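Local coordinates for nascent polypeptide-associated complex protein (PDB 1TR8) that probably contacts nascent chains as they emerge from the ribosome, acting as a homodimer that also binds ribosomal RNA, at residues I69-N74 against G92-A97. Residues are numbered along the deposited sequence; the frame is centred on the assembly and turned at random.
Sequences IELVMN and GDLAEA
Val72 and Leu94 bring together two helices whose CA atoms are nearest at Val72 and Ala97, 7.1 Å apart. Residues 69-74 belong to the middle of helix 66-76, while 92-97 run from a loop into the first turn of helix 94-100; no hydrogen bond joins them. Gly92 has a positive phi (81°), at which a CB would press on the preceding carbonyl oxygen, so glycine suits this bend into the helix. Asp93 is the N-cap: its short side chain reaches forward over the first turn, where OD1 accepts a nearly straight bond from the N of Glu96 (3.2 Å), the N-H arriving from above the carboxylate plane.

The two helices are the first and third of the compact three-helix UBA domain; Ile69 and Met73 turn instead to the second helix, 80-89. Between the first and third helices the contact is wholly aliphatic. Leu94 has the reach to span the gap, its two methyls meeting different neighbours. CD1 lies tightly against CG2 of Val72 at 3.4 Å, the two side chains running past one another in antiparallel fashion. CD2 meets CD2 of Leu71 at 3.8 Å, these two leucines crossing roughly at right angles on the more exposed side. Val72 holds CG1 anti to its backbone N (chi1 178°), which leaves CG2 beside that nitrogen and facing both Leu94 and Ala97. Buried Ala97, with just a methyl, lets the backbones approach; its CB lies 4.2 Å from CG2 of Val72, whose side chain also touches Leu101.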
loop_
_atom_site.group_PDB
_atom_site.type_symbol
_atom_site.label_atom_id
_atom_site.label_comp_id
_atom_site.label_asym_id
_atom_site.label_seq_id
_atom_site.Cartn_x
_atom_site.Cartn_y
_atom_site.Cartn_z
ATOM N N ILE A 69 -6.609 3.247 30.819
ATOM C CA ILE A 69 -7.984 3.538 30.391
ATOM C C ILE A 69 -8.820 3.972 31.581
ATOM O O ILE A 69 -9.465 5.000 31.521
ATOM C CB ILE A 69 -8.623 2.317 29.707
ATOM C CG1 ILE A 69 -7.850 1.980 28.431
ATOM C CG2 ILE A 69 -10.090 2.582 29.347
ATOM C CD1 ILE A 69 -8.242 0.657 27.823
ATOM N N GLU A 70 -8.756 3.207 32.663
ATOM C CA GLU A 70 -9.476 3.509 33.910
ATOM C C GLU A 70 -9.144 4.898 34.442
ATOM O O GLU A 70 -10.038 5.669 34.762
ATOM C CB GLU A 70 -9.144 2.471 34.983
ATOM C CG GLU A 70 -9.886 1.163 34.793
ATOM C CD GLU A 70 -9.384 0.065 35.714
ATOM O OE1 GLU A 70 -8.770 0.375 36.776
ATOM O OE2 GLU A 70 -9.612 -1.121 35.372
ATOM N N LEU A 71 -7.856 5.209 34.504
ATOM C CA LEU A 71 -7.383 6.503 35.020
ATOM C C LEU A 71 -7.937 7.677 34.211
ATOM O O LEU A 71 -8.453 8.659 34.757
ATOM C CB LEU A 71 -5.854 6.544 35.007
ATOM C CG LEU A 71 -5.164 7.552 35.931
ATOM C CD1 LEU A 71 -3.857 6.982 36.421
ATOM C CD2 LEU A 71 -4.905 8.864 35.254
ATOM N N VAL A 72 -7.899 7.532 32.893
ATOM C CA VAL A 72 -8.406 8.580 32.012
ATOM C C VAL A 72 -9.930 8.748 32.147
ATOM O O VAL A 72 -10.437 9.861 32.168
ATOM C CB VAL A 72 -8.039 8.308 30.528
ATOM C CG1 VAL A 72 -8.614 9.392 29.628
ATOM C CG2 VAL A 72 -6.545 8.224 30.346
HETATM N N MSE A 73 -10.653 7.641 32.241
HETATM C CA MSE A 73 -12.098 7.686 32.415
HETATM C C MSE A 73 -12.470 8.397 33.720
HETATM O O MSE A 73 -13.383 9.219 33.751
HETATM C CB MSE A 73 -12.655 6.262 32.454
HETATM C CG MSE A 73 -12.544 5.510 31.153
HETATM SE SE MSE A 73 -13.255 3.694 31.324
HETATM C CE MSE A 73 -12.054 2.948 32.430
ATOM N N ASN A 74 -11.801 8.020 34.805
ATOM C CA ASN A 74 -12.167 8.494 36.132
ATOM C C ASN A 74 -11.757 9.948 36.352
ATOM O O ASN A 74 -12.343 10.651 37.163
ATOM C CB ASN A 74 -11.593 7.567 37.219
ATOM C CG ASN A 74 -12.366 6.236 37.331
ATOM O OD1 ASN A 74 -13.262 5.944 36.535
ATOM N ND2 ASN A 74 -12.026 5.440 38.331
ATOM N N GLY A 92 -0.593 6.319 23.748
ATOM C CA GLY A 92 -0.468 5.865 25.143
ATOM C C GLY A 92 0.017 6.906 26.161
ATOM O O GLY A 92 0.184 6.601 27.342
ATOM N N ASP A 93 0.199 8.146 25.725
ATOM C CA ASP A 93 0.601 9.207 26.624
ATOM C C ASP A 93 -0.598 9.664 27.435
ATOM O O ASP A 93 -1.598 10.161 26.897
ATOM C CB ASP A 93 1.196 10.377 25.856
ATOM C CG ASP A 93 1.816 11.419 26.769
ATOM O OD1 ASP A 93 1.153 11.911 27.714
ATOM O OD2 ASP A 93 2.980 11.824 26.593
ATOM N N LEU A 94 -0.469 9.495 28.744
ATOM C CA LEU A 94 -1.580 9.693 29.666
ATOM C C LEU A 94 -1.875 11.174 29.893
ATOM O O LEU A 94 -3.014 11.598 29.851
ATOM C CB LEU A 94 -1.240 9.004 30.993
ATOM C CG LEU A 94 -2.415 8.602 31.873
ATOM C CD1 LEU A 94 -3.343 7.594 31.204
ATOM C CD2 LEU A 94 -1.870 8.003 33.144
ATOM N N ALA A 95 -0.841 11.966 30.133
ATOM C CA ALA A 95 -1.027 13.391 30.315
ATOM C C ALA A 95 -1.847 13.972 29.169
ATOM O O ALA A 95 -2.831 14.662 29.407
ATOM C CB ALA A 95 0.305 14.084 30.402
ATOM N N GLU A 96 -1.433 13.698 27.936
ATOM C CA GLU A 96 -2.066 14.287 26.770
ATOM C C GLU A 96 -3.480 13.736 26.551
ATOM O O GLU A 96 -4.366 14.454 26.107
ATOM C CB GLU A 96 -1.223 14.028 25.535
ATOM C CG GLU A 96 0.124 14.715 25.576
ATOM C CD GLU A 96 1.098 14.151 24.566
ATOM O OE1 GLU A 96 0.690 13.293 23.737
ATOM O OE2 GLU A 96 2.266 14.601 24.589
ATOM N N ALA A 97 -3.671 12.448 26.826
ATOM C CA ALA A 97 -4.975 11.819 26.704
ATOM C C ALA A 97 -5.958 12.542 27.609
ATOM O O ALA A 97 -7.045 12.902 27.175
ATOM C CB ALA A 97 -4.881 10.337 27.081
#